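Local coordinates for hypothetical nigD-like protein (Bacteroides caccae, PDB 3QWN) that probably acts as an immunity protein, an antitoxin-type factor of the NigD-like family that would protect its producer from a toxin, at residues Ser45-Ser48 against Pro49-Arg53; Pro83-Ala86 against Asp87-Thr90; Gly200-Asn204 against Pro205-Tyr209. One frame throughout, in Å; residues are numbered along the deposited sequence.

Contact 1: residues Ser45-Ser48 against Pro49-Arg53; sequences SAIS and PNTSR
R53 runs back alongside I47 and presents the edge of its guanidinium to a water, which sits in the plane of the group. The water lies 2.8 Å from R53 NH1 and accepts its hydrogen. The same molecule accepts from the backbone N of S48 over a longer path of 3.3 Å and donates to T51 OG1 at 2.8 Å, so a single solvent molecule links both ends of the local turn. The guanidinium gets there because the R53 chain bends at its third torsion (chi3 82°). Its aliphatic part and I47 point in opposite directions as they pass. R53 CD lies 3.6 Å from I47 CG2, and R53 CG packs against I47 CD1.

T51 carries the polar side of the contact. Its OG1 stands between the backbone N and the carbonyl carbon (chi1 65°), from where it donates a short hydrogen bond of 2.7 Å to S48 O, tilted 25° out of the carbonyl plane. With the water approaching as a donor, this hydroxyl both gives and receives, which fixes its rotation. I47 CD1 rests 3.5 Å from the same OG1, and the methyl T51 CG2 packs near S48 CB.

The backbone from S48 to T51 forms a type II beta turn, with P49 at its second position and N50 in the left-handed conformation at its third. Backbone bonds of T51 to A19 and of R53 to V17 then lay the chain beside strand 13-19, while I47 also touches A19. This turn, clasped by a threonine side chain and a bridging water, leads the surface loop into strand 52-63 of the five-stranded sheet of the NigD-like N-terminal OB domain.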
loop_
_atom_site.group_PDB
_atom_site.type_symbol
_atom_site.label_atom_id
_atom_site.label_comp_id
_atom_site.label_asym_id
_atom_site.label_seq_id
_atom_site.Cartn_x
_atom_site.Cartn_y
_atom_site.Cartn_z
ATOM N N SER A 45 5.638 1.391 -20.783
ATOM C CA SER A 45 5.809 0.307 -19.828
ATOM C C SER A 45 5.268 -0.993 -20.383
ATOM O O SER A 45 4.433 -1.010 -21.294
ATOM C CB SER A 45 5.113 0.632 -18.518
ATOM O OG SER A 45 5.749 1.742 -17.925
ATOM N N ALA A 46 5.761 -2.087 -19.816
ATOM C CA ALA A 46 5.381 -3.431 -20.192
ATOM C C ALA A 46 5.329 -4.304 -18.953
ATOM O O ALA A 46 6.342 -4.446 -18.275
ATOM C CB ALA A 46 6.393 -3.979 -21.192
ATOM N N ILE A 47 4.161 -4.850 -18.612
ATOM C CA ILE A 47 4.112 -5.809 -17.500
ATOM C C ILE A 47 3.882 -7.225 -18.136
ATOM O O ILE A 47 3.982 -7.375 -19.364
ATOM C CB ILE A 47 3.124 -5.416 -16.383
ATOM C CG1 ILE A 47 1.669 -5.379 -16.902
ATOM C CG2 ILE A 47 3.559 -4.099 -15.713
ATOM C CD1 ILE A 47 0.564 -5.332 -15.846
ATOM N N SER A 48 3.706 -8.267 -17.307
ATOM C CA SER A 48 3.481 -9.624 -17.792
ATOM C C SER A 48 2.156 -9.680 -18.561
ATOM O O SER A 48 1.140 -9.128 -18.097
ATOM C CB SER A 48 3.491 -10.624 -16.638
ATOM O OG SER A 48 3.432 -11.947 -17.156
ATOM N N PRO A 49 2.150 -10.332 -19.745
ATOM C CA PRO A 49 0.919 -10.366 -20.559
ATOM C C PRO A 49 -0.322 -10.837 -19.799
ATOM O O PRO A 49 -0.281 -11.846 -19.067
ATOM C CB PRO A 49 1.278 -11.342 -21.694
ATOM C CG PRO A 49 2.750 -11.160 -21.849
ATOM C CD PRO A 49 3.259 -11.036 -20.441
ATOM N N ASN A 50 -1.417 -10.072 -19.964
ATOM C CA ASN A 50 -2.717 -10.384 -19.394
ATOM C C ASN A 50 -2.677 -10.490 -17.869
ATOM O O ASN A 50 -3.257 -11.423 -17.300
ATOM C CB ASN A 50 -3.276 -11.692 -20.001
ATOM C CG ASN A 50 -3.597 -11.620 -21.469
ATOM O OD1 ASN A 50 -4.238 -10.685 -21.972
ATOM N ND2 ASN A 50 -3.226 -12.658 -22.175
ATOM N N THR A 51 -1.999 -9.523 -17.199
ATOM C CA THR A 51 -1.962 -9.460 -15.731
ATOM C C THR A 51 -2.419 -8.098 -15.289
ATOM O O THR A 51 -2.510 -7.179 -16.105
ATOM C CB THR A 51 -0.572 -9.799 -15.152
ATOM O OG1 THR A 51 0.397 -8.812 -15.540
ATOM C CG2 THR A 51 -0.101 -11.215 -15.512
ATOM N N SER A 52 -2.714 -7.982 -13.984
ATOM C CA SER A 52 -3.053 -6.744 -13.263
ATOM C C SER A 52 -2.026 -6.483 -12.203
ATOM O O SER A 52 -1.546 -7.416 -11.546
ATOM C CB SER A 52 -4.426 -6.823 -12.607
ATOM O OG SER A 52 -5.438 -6.857 -13.595
ATOM N N ARG A 53 -1.683 -5.224 -12.031
ATOM C CA ARG A 53 -0.756 -4.779 -10.999
ATOM C C ARG A 53 -1.293 -3.555 -10.306
ATOM O O ARG A 53 -1.843 -2.664 -10.957
ATOM C CB ARG A 53 0.643 -4.477 -11.576
ATOM C CG ARG A 53 1.305 -5.680 -12.192
ATOM C CD ARG A 53 2.774 -5.458 -12.451
ATOM N NE ARG A 53 3.562 -5.686 -11.247
ATOM C CZ ARG A 53 4.027 -6.868 -10.864
ATOM N NH1 ARG A 53 3.766 -7.960 -11.580
ATOM N NH2 ARG A 53 4.751 -6.971 -9.758
HETATM O O HOH W 1 2.787 -8.446 -14.168
#

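Contact 2: residues Pro83-Ala86 against Asp87-Thr90; sequences PKPA and DDPT
K84 crosses the D88 carboxylate at a slant, meeting it with its methylenes before its ammonium passes on toward T90. K84 CB lies 3.8 Å from D88 CG, K84 CG is nearest to D88 OD2, and K84 CD sits 3.7 Å from D88 OD1 while also approaching T90 OG1. At the tip, K84 NZ comes 4.0 Å from T90 CG2; the extended chain has by then carried the charge 5.0 Å from D88 OD1, too far for a salt bridge.

D88 is held in place from two directions. Its backbone N donates to P85 O at 2.9 Å, closing a type I beta turn from P85 to D88. Its side chain, with CG opposite the backbone N (chi1 -171°), swings forward so that OD1 takes two hydrogens from T90. The nearly straight bond from T90 N to D88 OD1 is 3.1 Å long and makes an Asx turn. T90 OG1 donates to the same D88 OD1 at 2.9 Å, from the other face of the carboxylate.

D87 OD1 lies beside the CB-CG edge of the P85 ring, 3.6 Å from P85 CG. K84 is backbone-bonded to I130 and E132 of strand 127-133, and P85 touches E132, so the turn leaves short strand 84-85 at the sheet border. D88 OD1 is thus gripped by two neutral donors of T90, and the nearby lysine charge, though not bonded to it, would probably help to stabilise its ionised form.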
loop_
_atom_site.group_PDB
_atom_site.type_symbol
_atom_site.label_atom_id
_atom_site.label_comp_id
_atom_site.label_asym_id
_atom_site.label_seq_id
_atom_site.Cartn_x
_atom_site.Cartn_y
_atom_site.Cartn_z
ATOM N N PRO A 83 -0.193 -9.464 5.196
ATOM C CA PRO A 83 -0.014 -9.600 6.653
ATOM C C PRO A 83 0.322 -11.049 7.034
ATOM O O PRO A 83 -0.342 -11.989 6.585
ATOM C CB PRO A 83 -1.377 -9.160 7.225
ATOM C CG PRO A 83 -2.004 -8.366 6.146
ATOM C CD PRO A 83 -1.560 -9.002 4.871
ATOM N N LYS A 84 1.391 -11.218 7.814
ATOM C CA LYS A 84 1.868 -12.525 8.230
ATOM C C LYS A 84 2.191 -12.523 9.731
ATOM O O LYS A 84 2.667 -11.502 10.235
ATOM C CB LYS A 84 3.097 -12.944 7.399
ATOM C CG LYS A 84 2.768 -13.441 5.996
ATOM C CD LYS A 84 3.982 -13.281 5.083
ATOM C CE LYS A 84 3.651 -13.444 3.607
ATOM N NZ LYS A 84 4.788 -13.036 2.721
ATOM N N PRO A 85 1.943 -13.650 10.465
ATOM C CA PRO A 85 2.254 -13.671 11.910
ATOM C C PRO A 85 3.753 -13.569 12.176
ATOM O O PRO A 85 4.541 -13.880 11.290
ATOM C CB PRO A 85 1.693 -15.019 12.373
ATOM C CG PRO A 85 1.697 -15.873 11.144
ATOM C CD PRO A 85 1.376 -14.945 10.022
ATOM N N ALA A 86 4.141 -13.137 13.390
ATOM C CA ALA A 86 5.543 -12.966 13.795
ATOM C C ALA A 86 6.383 -14.263 13.634
ATOM O O ALA A 86 7.600 -14.184 13.461
ATOM C CB ALA A 86 5.607 -12.479 15.231
ATOM N N ASP A 87 5.715 -15.439 13.680
ATOM C CA ASP A 87 6.310 -16.771 13.560
ATOM C C ASP A 87 6.444 -17.226 12.091
ATOM O O ASP A 87 6.918 -18.336 11.851
ATOM C CB ASP A 87 5.500 -17.812 14.373
ATOM C CG ASP A 87 4.016 -17.902 14.038
ATOM O OD1 ASP A 87 3.683 -18.340 12.910
ATOM O OD2 ASP A 87 3.185 -17.586 14.925
ATOM N N ASP A 88 6.037 -16.386 11.115
ATOM C CA ASP A 88 6.129 -16.734 9.693
ATOM C C ASP A 88 7.591 -16.796 9.250
ATOM O O ASP A 88 8.382 -15.981 9.721
ATOM C CB ASP A 88 5.362 -15.725 8.832
ATOM C CG ASP A 88 5.222 -16.123 7.375
ATOM O OD1 ASP A 88 6.155 -15.834 6.586
ATOM O OD2 ASP A 88 4.197 -16.753 7.029
ATOM N N PRO A 89 7.966 -17.723 8.325
ATOM C CA PRO A 89 9.371 -17.814 7.883
ATOM C C PRO A 89 9.997 -16.512 7.345
ATOM O O PRO A 89 11.229 -16.406 7.390
ATOM C CB PRO A 89 9.312 -18.865 6.770
ATOM C CG PRO A 89 8.188 -19.740 7.158
ATOM C CD PRO A 89 7.159 -18.801 7.711
ATOM N N THR A 90 9.195 -15.535 6.844
ATOM C CA THR A 90 9.752 -14.262 6.349
ATOM C C THR A 90 10.411 -13.463 7.490
ATOM O O THR A 90 11.327 -12.677 7.234
ATOM C CB THR A 90 8.710 -13.375 5.622
ATOM O OG1 THR A 90 7.507 -13.259 6.377
ATOM C CG2 THR A 90 8.385 -13.849 4.246
#

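Contact 3: residues Gly200-Asn204 against Pro205-Tyr209; sequences GKYCN and PGFEY
Y202 and F207 both direct CG away from their own carbonyl carbon, beside the backbone N (chi1 -58° and -49°), and these torsions bring the end of the F207 ring against CB of Y202. F207 CZ lies 3.8 Å from Y202 CB, the two side chains crossing at a slant. The neighbouring F207 CE2 approaches Y202 O at 3.8 Å. One face of the Y202 ring is occupied by K201 CG, 4.0 Å above its centre.

The chain turns a corner here: a type I beta turn from G200 to C203, closed by C203 N donating to G200 O at 3.0 Å, is followed by a cis peptide before P205. G206, in a conformation with positive phi, lays its CA 3.6 Å from Y202 O in an almost linear CA-H...O contact (171°).

Y202 also touches V102 and I105, and F207 touches L107, all on strand 101-108; the F207 backbone pairs with I183 of strand 181-190. A turn and cis-proline corner thus interrupts the edge strand 196-209, whose aromatics face the neighbouring sheet as in a beta sandwich.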
loop_
_atom_site.group_PDB
_atom_site.type_symbol
_atom_site.label_atom_id
_atom_site.label_comp_id
_atom_site.label_asym_id
_atom_site.label_seq_id
_atom_site.Cartn_x
_atom_site.Cartn_y
_atom_site.Cartn_z
ATOM N N GLY A 200 0.708 4.152 18.436
ATOM C CA GLY A 200 -0.621 3.559 18.403
ATOM C C GLY A 200 -1.656 4.552 17.930
ATOM O O GLY A 200 -2.843 4.339 18.127
ATOM N N LYS A 201 -1.203 5.646 17.304
ATOM C CA LYS A 201 -1.993 6.750 16.727
ATOM C C LYS A 201 -3.194 6.251 15.899
ATOM O O LYS A 201 -4.277 6.807 16.024
ATOM C CB LYS A 201 -1.067 7.621 15.836
ATOM C CG LYS A 201 -1.731 8.798 15.160
ATOM C CD LYS A 201 -0.754 9.645 14.352
ATOM C CE LYS A 201 -1.494 10.803 13.701
ATOM N NZ LYS A 201 -0.584 11.914 13.323
ATOM N N TYR A 202 -2.998 5.216 15.061
ATOM C CA TYR A 202 -4.027 4.700 14.151
ATOM C C TYR A 202 -4.773 3.447 14.710
ATOM O O TYR A 202 -5.435 2.722 13.950
ATOM C CB TYR A 202 -3.401 4.445 12.763
ATOM C CG TYR A 202 -2.789 5.709 12.173
ATOM C CD1 TYR A 202 -3.583 6.805 11.840
ATOM C CD2 TYR A 202 -1.411 5.815 11.965
ATOM C CE1 TYR A 202 -3.021 7.988 11.358
ATOM C CE2 TYR A 202 -0.840 6.989 11.462
ATOM C CZ TYR A 202 -1.651 8.072 11.151
ATOM O OH TYR A 202 -1.106 9.241 10.645
ATOM N N CYS A 203 -4.707 3.246 16.052
ATOM C CA CYS A 203 -5.347 2.150 16.783
ATOM C C CYS A 203 -6.613 2.616 17.476
ATOM O O CYS A 203 -7.422 1.780 17.881
ATOM C CB CYS A 203 -4.387 1.557 17.800
ATOM S SG CYS A 203 -3.012 0.659 17.077
ATOM N N ASN A 204 -6.748 3.938 17.685
ATOM C CA ASN A 204 -7.882 4.503 18.393
ATOM C C ASN A 204 -8.687 5.419 17.460
ATOM O O ASN A 204 -8.213 6.511 17.118
ATOM C CB ASN A 204 -7.407 5.235 19.654
ATOM C CG ASN A 204 -6.366 4.447 20.425
ATOM O OD1 ASN A 204 -6.646 3.434 21.069
ATOM N ND2 ASN A 204 -5.119 4.840 20.298
ATOM N N PRO A 205 -9.879 4.963 16.974
ATOM C CA PRO A 205 -10.555 3.673 17.265
ATOM C C PRO A 205 -10.130 2.508 16.348
ATOM O O PRO A 205 -10.541 1.377 16.573
ATOM C CB PRO A 205 -12.024 4.017 17.018
ATOM C CG PRO A 205 -11.973 5.000 15.864
ATOM C CD PRO A 205 -10.693 5.799 16.062
ATOM N N GLY A 206 -9.318 2.800 15.340
ATOM C CA GLY A 206 -8.866 1.850 14.332
ATOM C C GLY A 206 -9.662 2.033 13.057
ATOM O O GLY A 206 -10.590 2.838 13.027
ATOM N N PHE A 207 -9.338 1.281 11.997
ATOM C CA PHE A 207 -10.051 1.385 10.715
ATOM C C PHE A 207 -11.131 0.297 10.632
ATOM O O PHE A 207 -10.816 -0.896 10.601
ATOM C CB PHE A 207 -9.086 1.311 9.509
ATOM C CG PHE A 207 -7.865 2.211 9.568
ATOM C CD1 PHE A 207 -7.914 3.511 9.089
ATOM C CD2 PHE A 207 -6.654 1.739 10.054
ATOM C CE1 PHE A 207 -6.779 4.332 9.132
ATOM C CE2 PHE A 207 -5.535 2.571 10.121
ATOM C CZ PHE A 207 -5.605 3.861 9.664
ATOM N N GLU A 208 -12.407 0.708 10.650
ATOM C CA GLU A 208 -13.538 -0.220 10.593
ATOM C C GLU A 208 -14.036 -0.371 9.171
ATOM O O GLU A 208 -14.183 0.612 8.440
ATOM C CB GLU A 208 -14.666 0.238 11.503
ATOM C CG GLU A 208 -15.425 -0.921 12.116
ATOM C CD GLU A 208 -16.612 -0.510 12.959
ATOM O OE1 GLU A 208 -16.398 0.021 14.071
ATOM O OE2 GLU A 208 -17.759 -0.709 12.499
ATOM N N TYR A 209 -14.277 -1.608 8.769
ATOM C CA TYR A 209 -14.748 -1.893 7.421
ATOM C C TYR A 209 -15.466 -3.253 7.364
ATOM O O TYR A 209 -15.215 -4.136 8.194
ATOM C CB TYR A 209 -13.579 -1.807 6.418
ATOM C CG TYR A 209 -12.903 -3.109 6.074
ATOM C CD1 TYR A 209 -12.088 -3.760 6.991
ATOM C CD2 TYR A 209 -12.996 -3.643 4.795
ATOM C CE1 TYR A 209 -11.453 -4.962 6.669
ATOM C CE2 TYR A 209 -12.348 -4.828 4.452
ATOM C CZ TYR A 209 -11.591 -5.498 5.397
ATOM O OH TYR A 209 -10.978 -6.685 5.051
#

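Overall arrangement
Following the chain from the N terminus, the three contacts come in series, none nested in or crossing another. Contact 1 shapes the loop between strands 36-41 and 52-63 in the N-terminal OB domain. Contact 2 follows about 28 Å away, centre to centre, in the C-terminal beta sandwich domain, where it turns the chain off strand 84-85 toward strand 101-108. Contact 3 lies near the C terminus, bending strand 196-209, and is on the opposite side of the chain's centre from contact 1. Strands 84-85 and 196-209 are the two outermost of one five-stranded sheet, so contacts 2 and 3, with centres about 22 Å apart, mark its two borders.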